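Local coordinates for pseudoazurin (Blue copper protein) (Sinorhizobium meliloti, PDB 3TU6) that probably carries electrons in the periplasm by means of a single copper ion bound in a cupredoxin beta barrel, at residues K11-D14 / F20-A23; R16-E21 / A81-M86; V33-K38 / Y76-A81; A102-K107 / K118-I123. One frame throughout, in Å; residues are numbered along the deposited sequence.

Contact 1 of 4, residues K11-D14 / F20-A23; sequences KAAD and FEPA
E21 reaches across to A13 because its side chain is stretched out: CG lies opposite the backbone N (chi1 -174°) and the bond beyond continues straight (chi2 172°), so the carboxylate stands well out from strand 19-27. In the cupredoxin barrel the loop holding residues 11-14 leaves strand 3-9 and returns as strand 19-27, and here its first part is met by a side chain of the strand it leads into. The two backbones keep some distance, with 6.7 Å between A12 CA and E21 CA, and the carboxylate bridges the interval.

OE1 of E21 takes a weak hydrogen bond from the backbone N of A13, 3.3 Å long and bent to 151° at the hydrogen. The same oxygen also sits 3.6 Å from A12 CA, so the acid end rests against the peptide between the two alanines. Since E21 was modelled in two conformers and this describes one of them, the bond need not be made all the time. The acid of D14 is not far off, OD1 lying 5.8 Å from E21 OE1, and the two like charges would probably disfavour a closer approach; D14 OD1 has its own mate in a salt bridge to R16 NE.

Within the sheet, E21 pairs by backbone hydrogen bonds with E7, and its side chain touches L9. A cis peptide follows, ahead of P22, where the regular strand is interrupted before it resumes. The outer oxygen of E21, OE2, meets only carbon across the gap: its neighbour is the methyl CB of A13, at 3.8 Å.

Contact 2 of 4, residues R16-E21 / A81-M86; sequences RVMAFE and APHVGM. With CU (copper (II) ion), chain B.
The imidazole of H83 has sulfur on one face and proline on the other. SD of M18 stands over the ring centre, 3.6 Å from the centroid and 10° off the normal, while CB of P82 lies 3.8 Å above the opposite face of H83. At the ring's edge, ND1 of H83 binds the copper at 2.1 Å; H42, C80 and M88 complete the site.

M18 gets its sulfur there by folding: CG sits beside the backbone N, and a second bend (chi2 -60°) swings SD over the ring. Its CG is also over the face, a CH-pi contact 4.1 Å from the H83 centroid, and from there it touches the methyl CE of M86 at 3.8 Å.

Within segment 16-21 the guanidinium of R16 carries CB of A19 over one face. NH2 of R16 gives F20 O a hydrogen bond of 2.8 Å, with the donor above the carbonyl plane, and NH1 adds a weak one; the two bonds span the corner the chain turns at M18.

A polarisable thioether sulfur set over the face of a ligand imidazole is a second-shell contact: it is likely to limit tipping of the H83 ring about the copper bond and could modulate the electronic character of the site.

Contact 3 of 4, residues V33-K38 / Y76-A81; sequences VTFVAK and YMYQCA. With CU (copper (II) ion), chain B.
Strand residues F35 and Y78 belong to backbones well apart, the closest alpha carbons across the two segments, F35 CA and C80 CA, being 11.2 Å apart, so side chains alone bridge the barrel interior. The rings approach from opposite directions and meet T-shaped: the edge of F35 points at the face of Y78, centroids 4.9 Å apart and planes at 75°. CE1 of F35 is pressed close, 3.3 Å from Y78 CE1 and 3.5 Å from Y78 OH, so the packing is tight toward the phenol end. Y78 offers this face because its CG occupies the crowded position between backbone N and carbonyl carbon (chi1 67°). In a second edge-to-face pair Y78 turns its own edge to the face of F20. A leucine in place of Y78 would probably leave the edge of F35 without the aromatic face it meets and the face of F20 without the ring edge that rests on it. Two residues on, C80 SG binds the copper at 2.2 Å, so the strand carrying Y78 runs on into the metal site. Strand 32-36 runs between strands 3-9 and 67-69, and strand 74-79 between strands 45-46 and 89-94; V6 and I92 also touch Y78.

Contact 4 of 4, residues A102-K107 / K118-I123; sequences AVKGIK and KIFAEI
F120, K104 and V103 make the whole of this contact, and the phenyl ring of F120 gives up the largest share of surface. K104 lies over one face of it: CG sits above the ring centre, 3.8 Å from the F120 centroid and only 7° off the normal, a CH-pi contact. From there the lysine chain runs out extended, sliding past F120 in the opposite direction until CE passes F120 CB at 4.1 Å. Its charged end is engaged beyond the ring, NZ making a salt bridge to E124. V103 comes at the ring obliquely, its CG2 3.6 Å from F120 CE1. The ring tip also nears the backbone, with F120 CZ 3.7 Å from V103 O; that oxygen accepts a hydrogen bond from Y108 OH. Replacing F120 by an alanine would probably open a gap between the helices and leave the methylenes of K104 without the ring they lie on. M77 of strand 74-79 touches both V103 and F120, while I119 and I123 face strands 19-27 and 89-94. Short helix 100-104 and long helix 112-125 thus pack on each other and on the sheet, the C-terminal helical extension that pseudoazurins add to the cupredoxin barrel.

In the fold
Contacts 1 and 2 lie toward the copper end, contact 3 in the barrel interior beside them; their centres are 10 to 12 Å apart, and the centre of contact 4 is about 16 or 17 Å from theirs. Contacts 1 and 2 share F20 and E21 on strand 19-27; contacts 2 and 3 share A81. Along the chain, contact 1 closes before contact 3 opens, contact 3 falls between the two halves of contact 2, and contact 4 comes last. Contact 4 meets contact 3 through M77, on the strand that leads to C80. Two of the four copper ligands, H83 and C80, thus belong to contacts 2 and 3, while contact 4 belongs to the helices packed on the sheet.

Contact 1 of 4, residues K11-D14 / F20-A23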
loop_
_atom_site.group_PDB
_atom_site.type_symbol
_atom_site.label_atom_id
_atom_site.label_comp_id
_atom_site.label_asym_id
_atom_site.label_seq_id
_atom_site.Cartn_x
_atom_site.Cartn_y
_atom_site.Cartn_z
ATOM N N LYS A 11 15.287 2.193 4.458
ATOM C CA LYS A 11 15.223 2.004 5.906
ATOM C C LYS A 11 14.163 2.928 6.506
ATOM O O LYS A 11 14.233 4.147 6.341
ATOM C CB LYS A 11 16.592 2.291 6.530
ATOM C CG LYS A 11 16.687 2.055 8.036
ATOM C CD LYS A 11 16.579 0.583 8.393
ATOM C CE LYS A 11 16.900 0.350 9.861
ATOM N NZ LYS A 11 16.778 -1.083 10.241
ATOM N N ALA A 12 13.188 2.342 7.198
ATOM C CA ALA A 12 12.094 3.100 7.809
ATOM C C ALA A 12 12.441 3.528 9.234
ATOM O O ALA A 12 13.485 3.156 9.769
ATOM C CB ALA A 12 10.816 2.274 7.804
ATOM N N ALA A 13 11.550 4.310 9.840
ATOM C CA ALA A 13 11.726 4.772 11.219
ATOM C C ALA A 13 11.643 3.623 12.225
ATOM O O ALA A 13 12.410 3.584 13.190
ATOM C CB ALA A 13 10.690 5.837 11.554
ATOM N N ASP A 14 10.723 2.688 11.990
ATOM C CA ASP A 14 10.506 1.556 12.900
ATOM C C ASP A 14 11.435 0.358 12.638
ATOM O O ASP A 14 11.222 -0.725 13.191
ATOM C CB ASP A 14 9.032 1.109 12.865
ATOM C CG ASP A 14 8.616 0.526 11.519
ATOM O OD1 ASP A 14 9.289 0.800 10.502
ATOM O OD2 ASP A 14 7.601 -0.202 11.479
ATOM N N PHE A 20 7.429 1.013 2.786
ATOM C CA PHE A 20 6.622 2.200 2.534
ATOM C C PHE A 20 6.303 2.856 3.876
ATOM O O PHE A 20 5.890 2.169 4.815
ATOM C CB PHE A 20 5.323 1.839 1.815
ATOM C CG PHE A 20 5.521 1.303 0.424
ATOM C CD1 PHE A 20 5.811 2.159 -0.632
ATOM C CD2 PHE A 20 5.394 -0.056 0.164
ATOM C CE1 PHE A 20 5.983 1.664 -1.922
ATOM C CE2 PHE A 20 5.565 -0.555 -1.121
ATOM C CZ PHE A 20 5.860 0.304 -2.163
ATOM N N GLU A 21 6.506 4.170 3.960
ATOM C CA GLU A 21 6.239 4.927 5.182
ATOM C C GLU A 21 5.314 6.108 4.886
ATOM O O GLU A 21 5.680 7.010 4.128
ATOM C CB GLU A 21 7.545 5.428 5.802
ATOM C CG GLU A 21 7.361 6.114 7.152
ATOM C CD GLU A 21 8.677 6.432 7.832
ATOM O OE1 GLU A 21 9.688 5.767 7.522
ATOM O OE2 GLU A 21 8.699 7.346 8.682
ATOM N N PRO A 22 4.102 6.114 5.480
ATOM C CA PRO A 22 3.498 5.128 6.382
ATOM C C PRO A 22 3.043 3.866 5.649
ATOM O O PRO A 22 2.739 3.916 4.457
ATOM C CB PRO A 22 2.299 5.877 6.963
ATOM C CG PRO A 22 1.928 6.836 5.919
ATOM C CD PRO A 22 3.207 7.268 5.277
ATOM N N ALA A 23 3.006 2.746 6.365
ATOM C CA ALA A 23 2.562 1.476 5.795
ATOM C C ALA A 23 1.057 1.474 5.527
ATOM O O ALA A 23 0.590 0.791 4.613
ATOM C CB ALA A 23 2.931 0.327 6.723
#

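Contact 2 of 4, residues R16-E21 / A81-M86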
loop_
_atom_site.group_PDB
_atom_site.type_symbol
_atom_site.label_atom_id
_atom_site.label_comp_id
_atom_site.label_asym_id
_atom_site.label_seq_id
_atom_site.Cartn_x
_atom_site.Cartn_y
_atom_site.Cartn_z
ATOM N N ARG A 16 12.169 -1.179 9.640
ATOM C CA ARG A 16 11.862 -2.011 8.475
ATOM C C ARG A 16 12.856 -1.769 7.344
ATOM O O ARG A 16 13.207 -0.625 7.055
ATOM C CB ARG A 16 10.448 -1.730 7.964
ATOM C CG ARG A 16 9.329 -2.171 8.894
ATOM C CD ARG A 16 7.974 -1.799 8.310
ATOM N NE ARG A 16 7.804 -0.347 8.220
ATOM C CZ ARG A 16 6.975 0.281 7.387
ATOM N NH1 ARG A 16 6.213 -0.396 6.532
ATOM N NH2 ARG A 16 6.914 1.609 7.405
ATOM N N VAL A 17 13.302 -2.853 6.710
ATOM C CA VAL A 17 14.190 -2.784 5.550
ATOM C C VAL A 17 13.363 -2.985 4.285
ATOM O O VAL A 17 12.685 -4.002 4.145
ATOM C CB VAL A 17 15.292 -3.859 5.620
ATOM C CG1 VAL A 17 16.199 -3.776 4.398
ATOM C CG2 VAL A 17 16.099 -3.708 6.903
ATOM N N MET A 18 13.440 -2.019 3.366
ATOM C CA MET A 18 12.561 -1.949 2.192
ATOM C C MET A 18 11.115 -1.750 2.655
ATOM O O MET A 18 10.375 -2.719 2.866
ATOM C CB MET A 18 12.685 -3.199 1.304
ATOM C CG MET A 18 14.112 -3.632 0.969
ATOM S SD MET A 18 15.073 -2.386 0.088
ATOM C CE MET A 18 16.102 -1.755 1.409
ATOM N N ALA A 19 10.712 -0.491 2.813
ATOM C CA ALA A 19 9.429 -0.183 3.439
ATOM C C ALA A 19 8.756 1.064 2.875
ATOM O O ALA A 19 9.423 2.041 2.532
ATOM C CB ALA A 19 9.617 -0.030 4.944
ATOM N N PHE A 20 7.429 1.013 2.786
ATOM C CA PHE A 20 6.622 2.200 2.534
ATOM C C PHE A 20 6.303 2.856 3.876
ATOM O O PHE A 20 5.890 2.169 4.815
ATOM C CB PHE A 20 5.323 1.839 1.815
ATOM C CG PHE A 20 5.521 1.303 0.424
ATOM C CD1 PHE A 20 5.811 2.159 -0.632
ATOM C CD2 PHE A 20 5.394 -0.056 0.164
ATOM C CE1 PHE A 20 5.983 1.664 -1.922
ATOM C CE2 PHE A 20 5.565 -0.555 -1.121
ATOM C CZ PHE A 20 5.860 0.304 -2.163
ATOM N N GLU A 21 6.506 4.170 3.960
ATOM C CA GLU A 21 6.239 4.927 5.182
ATOM C C GLU A 21 5.314 6.108 4.886
ATOM O O GLU A 21 5.680 7.010 4.128
ATOM C CB GLU A 21 7.545 5.428 5.802
ATOM C CG GLU A 21 7.361 6.114 7.152
ATOM C CD GLU A 21 8.677 6.432 7.832
ATOM O OE1 GLU A 21 9.688 5.767 7.522
ATOM O OE2 GLU A 21 8.699 7.346 8.682
ATOM N N ALA A 81 7.607 -4.105 -6.591
ATOM C CA ALA A 81 7.945 -5.330 -7.324
ATOM C C ALA A 81 9.342 -5.870 -6.986
ATOM O O ALA A 81 9.488 -7.062 -6.711
ATOM C CB ALA A 81 7.799 -5.115 -8.832
ATOM N N PRO A 82 10.370 -5.002 -7.008
ATOM C CA PRO A 82 11.710 -5.446 -6.614
ATOM C C PRO A 82 11.824 -6.043 -5.205
ATOM O O PRO A 82 12.582 -6.993 -5.008
ATOM C CB PRO A 82 12.542 -4.164 -6.711
ATOM C CG PRO A 82 11.874 -3.371 -7.762
ATOM C CD PRO A 82 10.407 -3.674 -7.654
ATOM N N HIS A 83 11.079 -5.500 -4.243
ATOM C CA HIS A 83 11.260 -5.860 -2.834
ATOM C C HIS A 83 10.029 -6.483 -2.164
ATOM O O HIS A 83 9.999 -6.611 -0.939
ATOM C CB HIS A 83 11.718 -4.631 -2.043
ATOM C CG HIS A 83 12.901 -3.935 -2.643
ATOM N ND1 HIS A 83 12.831 -2.659 -3.159
ATOM C CD2 HIS A 83 14.178 -4.344 -2.823
ATOM C CE1 HIS A 83 14.018 -2.308 -3.620
ATOM N NE2 HIS A 83 14.853 -3.312 -3.430
ATOM N N VAL A 84 9.028 -6.887 -2.946
ATOM C CA VAL A 84 7.818 -7.487 -2.369
ATOM C C VAL A 84 8.150 -8.750 -1.572
ATOM O O VAL A 84 7.620 -8.951 -0.479
ATOM C CB VAL A 84 6.730 -7.803 -3.430
ATOM C CG1 VAL A 84 7.249 -8.767 -4.492
ATOM C CG2 VAL A 84 5.481 -8.363 -2.753
ATOM N N GLY A 85 9.047 -9.578 -2.105
ATOM C CA GLY A 85 9.489 -10.792 -1.421
ATOM C C GLY A 85 10.207 -10.519 -0.110
ATOM O O GLY A 85 10.221 -11.368 0.781
ATOM N N MET A 86 10.805 -9.332 -0.000
ATOM C CA MET A 86 11.442 -8.874 1.235
ATOM C C MET A 86 10.442 -8.224 2.199
ATOM O O MET A 86 10.813 -7.839 3.310
ATOM C CB MET A 86 12.560 -7.877 0.914
ATOM C CG MET A 86 13.641 -8.426 -0.010
ATOM S SD MET A 86 14.932 -7.217 -0.361
ATOM C CE MET A 86 15.719 -7.087 1.244
HETATM CU CU CU B . 11.243 -1.343 -2.947
#

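Contact 3 of 4, residues V33-K38 / Y76-A81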
loop_
_atom_site.group_PDB
_atom_site.type_symbol
_atom_site.label_atom_id
_atom_site.label_comp_id
_atom_site.label_asym_id
_atom_site.label_seq_id
_atom_site.Cartn_x
_atom_site.Cartn_y
_atom_site.Cartn_z
ATOM N N VAL A 33 -3.127 9.861 -3.080
ATOM C CA VAL A 33 -1.880 9.480 -2.425
ATOM C C VAL A 33 -0.743 9.539 -3.444
ATOM O O VAL A 33 -0.817 8.911 -4.500
ATOM C CB VAL A 33 -1.961 8.059 -1.824
ATOM C CG1 VAL A 33 -0.581 7.571 -1.398
ATOM C CG2 VAL A 33 -2.920 8.037 -0.648
ATOM N N THR A 34 0.297 10.306 -3.120
ATOM C CA THR A 34 1.467 10.446 -3.979
ATOM C C THR A 34 2.640 9.685 -3.379
ATOM O O THR A 34 2.956 9.842 -2.198
ATOM C CB THR A 34 1.863 11.925 -4.147
ATOM O OG1 THR A 34 0.758 12.658 -4.694
ATOM C CG2 THR A 34 3.072 12.064 -5.064
ATOM N N PHE A 35 3.285 8.858 -4.197
ATOM C CA PHE A 35 4.436 8.082 -3.749
ATOM C C PHE A 35 5.718 8.860 -4.005
ATOM O O PHE A 35 5.898 9.427 -5.076
ATOM C CB PHE A 35 4.452 6.715 -4.430
ATOM C CG PHE A 35 3.364 5.809 -3.944
ATOM C CD1 PHE A 35 3.577 4.994 -2.848
ATOM C CD2 PHE A 35 2.114 5.809 -4.546
ATOM C CE1 PHE A 35 2.575 4.170 -2.374
ATOM C CE2 PHE A 35 1.101 4.983 -4.076
ATOM C CZ PHE A 35 1.334 4.162 -2.983
ATOM N N VAL A 36 6.593 8.894 -3.003
ATOM C CA VAL A 36 7.807 9.701 -3.049
ATOM C C VAL A 36 9.030 8.792 -3.097
ATOM O O VAL A 36 9.178 7.894 -2.265
ATOM C CB VAL A 36 7.908 10.619 -1.811
ATOM C CG1 VAL A 36 9.092 11.574 -1.939
ATOM C CG2 VAL A 36 6.609 11.394 -1.618
ATOM N N ALA A 37 9.903 9.032 -4.072
ATOM C CA ALA A 37 11.119 8.245 -4.237
ATOM C C ALA A 37 12.255 8.854 -3.422
ATOM O O ALA A 37 13.226 9.364 -3.985
ATOM C CB ALA A 37 11.502 8.166 -5.714
ATOM N N LYS A 38 12.130 8.801 -2.097
ATOM C CA LYS A 38 13.158 9.344 -1.207
ATOM C C LYS A 38 14.453 8.545 -1.344
ATOM O O LYS A 38 15.540 9.120 -1.393
ATOM C CB LYS A 38 12.677 9.349 0.245
ATOM C CG LYS A 38 13.599 10.107 1.192
ATOM C CD LYS A 38 12.882 10.532 2.461
ATOM C CE LYS A 38 13.789 11.353 3.364
ATOM N NZ LYS A 38 13.064 11.883 4.553
ATOM N N TYR A 76 -6.899 -0.905 -0.330
ATOM C CA TYR A 76 -6.052 -1.054 -1.505
ATOM C C TYR A 76 -4.703 -1.621 -1.067
ATOM O O TYR A 76 -3.960 -0.958 -0.342
ATOM C CB TYR A 76 -5.844 0.301 -2.185
ATOM C CG TYR A 76 -7.088 0.895 -2.814
ATOM C CD1 TYR A 76 -8.117 1.412 -2.026
ATOM C CD2 TYR A 76 -7.227 0.962 -4.197
ATOM C CE1 TYR A 76 -9.255 1.964 -2.603
ATOM C CE2 TYR A 76 -8.361 1.510 -4.780
ATOM C CZ TYR A 76 -9.369 2.010 -3.980
ATOM O OH TYR A 76 -10.491 2.552 -4.563
ATOM N N MET A 77 -4.397 -2.846 -1.494
ATOM C CA MET A 77 -3.114 -3.480 -1.191
ATOM C C MET A 77 -2.171 -3.329 -2.380
ATOM O O MET A 77 -2.475 -3.791 -3.482
ATOM C CB MET A 77 -3.303 -4.964 -0.873
ATOM C CG MET A 77 -4.230 -5.245 0.305
ATOM S SD MET A 77 -3.659 -4.573 1.878
ATOM C CE MET A 77 -2.156 -5.516 2.139
ATOM N N TYR A 78 -1.031 -2.682 -2.146
ATOM C CA TYR A 78 -0.049 -2.412 -3.197
ATOM C C TYR A 78 1.338 -2.898 -2.777
ATOM O O TYR A 78 1.572 -3.189 -1.601
ATOM C CB TYR A 78 -0.027 -0.918 -3.533
ATOM C CG TYR A 78 0.493 -0.030 -2.423
ATOM C CD1 TYR A 78 1.851 0.247 -2.311
ATOM C CD2 TYR A 78 -0.372 0.537 -1.490
ATOM C CE1 TYR A 78 2.337 1.052 -1.299
ATOM C CE2 TYR A 78 0.106 1.357 -0.473
ATOM C CZ TYR A 78 1.463 1.610 -0.385
ATOM O OH TYR A 78 1.953 2.418 0.613
ATOM N N GLN A 79 2.253 -2.973 -3.740
ATOM C CA GLN A 79 3.572 -3.556 -3.504
ATOM C C GLN A 79 4.685 -2.838 -4.255
ATOM O O GLN A 79 4.429 -2.065 -5.179
ATOM C CB GLN A 79 3.567 -5.028 -3.927
ATOM C CG GLN A 79 3.375 -5.247 -5.430
ATOM C CD GLN A 79 3.447 -6.709 -5.829
ATOM O OE1 GLN A 79 2.881 -7.577 -5.163
ATOM N NE2 GLN A 79 4.141 -6.988 -6.925
ATOM N N CYS A 80 5.919 -3.110 -3.838
ATOM C CA CYS A 80 7.109 -2.776 -4.610
ATOM C C CYS A 80 7.598 -4.065 -5.260
ATOM O O CYS A 80 7.962 -5.009 -4.562
ATOM C CB CYS A 80 8.200 -2.203 -3.706
ATOM S SG CYS A 80 9.785 -1.946 -4.533
ATOM N N ALA A 81 7.607 -4.105 -6.591
ATOM C CA ALA A 81 7.945 -5.330 -7.324
ATOM C C ALA A 81 9.342 -5.870 -6.986
ATOM O O ALA A 81 9.488 -7.062 -6.711
ATOM C CB ALA A 81 7.799 -5.115 -8.832
HETATM CU CU CU B . 11.243 -1.343 -2.947
#

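Contact 4 of 4, residues A102-K107 / K118-I123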
loop_
_atom_site.group_PDB
_atom_site.type_symbol
_atom_site.label_atom_id
_atom_site.label_comp_id
_atom_site.label_asym_id
_atom_site.label_seq_id
_atom_site.Cartn_x
_atom_site.Cartn_y
_atom_site.Cartn_z
ATOM N N ALA A 102 -11.712 -9.964 1.585
ATOM C CA ALA A 102 -11.244 -10.338 0.251
ATOM C C ALA A 102 -9.738 -10.125 0.087
ATOM O O ALA A 102 -9.047 -10.982 -0.466
ATOM C CB ALA A 102 -12.005 -9.558 -0.814
ATOM N N VAL A 103 -9.238 -8.989 0.569
ATOM C CA VAL A 103 -7.811 -8.659 0.444
ATOM C C VAL A 103 -6.912 -9.539 1.323
ATOM O O VAL A 103 -5.723 -9.678 1.045
ATOM C CB VAL A 103 -7.525 -7.170 0.749
ATOM C CG1 VAL A 103 -8.273 -6.275 -0.234
ATOM C CG2 VAL A 103 -7.886 -6.824 2.188
ATOM N N LYS A 104 -7.477 -10.128 2.376
ATOM C CA LYS A 104 -6.736 -11.082 3.210
ATOM C C LYS A 104 -6.373 -12.362 2.454
ATOM O O LYS A 104 -5.366 -13.000 2.763
ATOM C CB LYS A 104 -7.532 -11.445 4.471
ATOM C CG LYS A 104 -7.366 -10.467 5.620
ATOM C CD LYS A 104 -8.206 -10.877 6.821
ATOM C CE LYS A 104 -7.809 -10.109 8.069
ATOM N NZ LYS A 104 -8.720 -10.386 9.216
ATOM N N GLY A 105 -7.190 -12.727 1.466
ATOM C CA GLY A 105 -7.042 -14.000 0.759
ATOM C C GLY A 105 -6.201 -13.995 -0.507
ATOM O O GLY A 105 -6.078 -15.031 -1.161
ATOM N N ILE A 106 -5.616 -12.851 -0.861
ATOM C CA ILE A 106 -4.806 -12.759 -2.081
ATOM C C ILE A 106 -3.398 -13.325 -1.855
ATOM O O ILE A 106 -3.045 -13.704 -0.737
ATOM C CB ILE A 106 -4.732 -11.305 -2.638
ATOM C CG1 ILE A 106 -3.842 -10.408 -1.771
ATOM C CG2 ILE A 106 -6.131 -10.711 -2.763
ATOM C CD1 ILE A 106 -3.782 -8.972 -2.254
ATOM N N LYS A 107 -2.604 -13.380 -2.922
ATOM C CA LYS A 107 -1.266 -13.966 -2.862
ATOM C C LYS A 107 -0.252 -12.997 -2.255
ATOM O O LYS A 107 -0.017 -11.915 -2.797
ATOM C CB LYS A 107 -0.803 -14.385 -4.261
ATOM N N LYS A 118 0.789 -7.782 9.741
ATOM C CA LYS A 118 1.028 -6.575 10.535
ATOM C C LYS A 118 0.109 -5.434 10.093
ATOM O O LYS A 118 -0.414 -4.692 10.926
ATOM C CB LYS A 118 2.489 -6.135 10.421
ATOM N N ILE A 119 -0.080 -5.304 8.781
ATOM C CA ILE A 119 -0.954 -4.276 8.213
ATOM C C ILE A 119 -2.415 -4.493 8.609
ATOM O O ILE A 119 -3.103 -3.543 8.982
ATOM C CB ILE A 119 -0.835 -4.222 6.670
ATOM C CG1 ILE A 119 0.501 -3.595 6.267
ATOM C CG2 ILE A 119 -1.979 -3.418 6.064
ATOM C CD1 ILE A 119 0.869 -3.822 4.816
ATOM N N PHE A 120 -2.880 -5.739 8.537
ATOM C CA PHE A 120 -4.268 -6.062 8.881
ATOM C C PHE A 120 -4.559 -5.909 10.376
ATOM O O PHE A 120 -5.663 -5.518 10.753
ATOM C CB PHE A 120 -4.633 -7.477 8.417
ATOM C CG PHE A 120 -4.612 -7.653 6.921
ATOM C CD1 PHE A 120 -5.328 -6.792 6.095
ATOM C CD2 PHE A 120 -3.894 -8.690 6.338
ATOM C CE1 PHE A 120 -5.313 -6.952 4.718
ATOM C CE2 PHE A 120 -3.875 -8.854 4.959
ATOM C CZ PHE A 120 -4.588 -7.985 4.151
ATOM N N ALA A 121 -3.578 -6.218 11.220
ATOM C CA ALA A 121 -3.707 -5.987 12.662
ATOM C C ALA A 121 -3.767 -4.488 12.971
ATOM O O ALA A 121 -4.509 -4.059 13.858
ATOM C CB ALA A 121 -2.554 -6.636 13.416
ATOM N N GLU A 122 -2.991 -3.702 12.227
ATOM C CA GLU A 122 -2.953 -2.248 12.396
ATOM C C GLU A 122 -4.293 -1.608 12.028
ATOM O O GLU A 122 -4.771 -0.716 12.728
ATOM C CB GLU A 122 -1.824 -1.643 11.550
ATOM C CG GLU A 122 -1.522 -0.174 11.848
ATOM C CD GLU A 122 -0.344 0.373 11.047
ATOM O OE1 GLU A 122 -0.392 1.560 10.660
ATOM O OE2 GLU A 122 0.629 -0.374 10.802
ATOM N N ILE A 123 -4.894 -2.073 10.936
ATOM C CA ILE A 123 -6.187 -1.560 10.476
ATOM C C ILE A 123 -7.322 -1.964 11.418
ATOM O O ILE A 123 -8.161 -1.139 11.779
ATOM C CB ILE A 123 -6.522 -2.062 9.052
ATOM C CG1 ILE A 123 -5.546 -1.476 8.028
ATOM C CG2 ILE A 123 -7.944 -1.679 8.664
ATOM C CD1 ILE A 123 -5.619 -2.145 6.672
#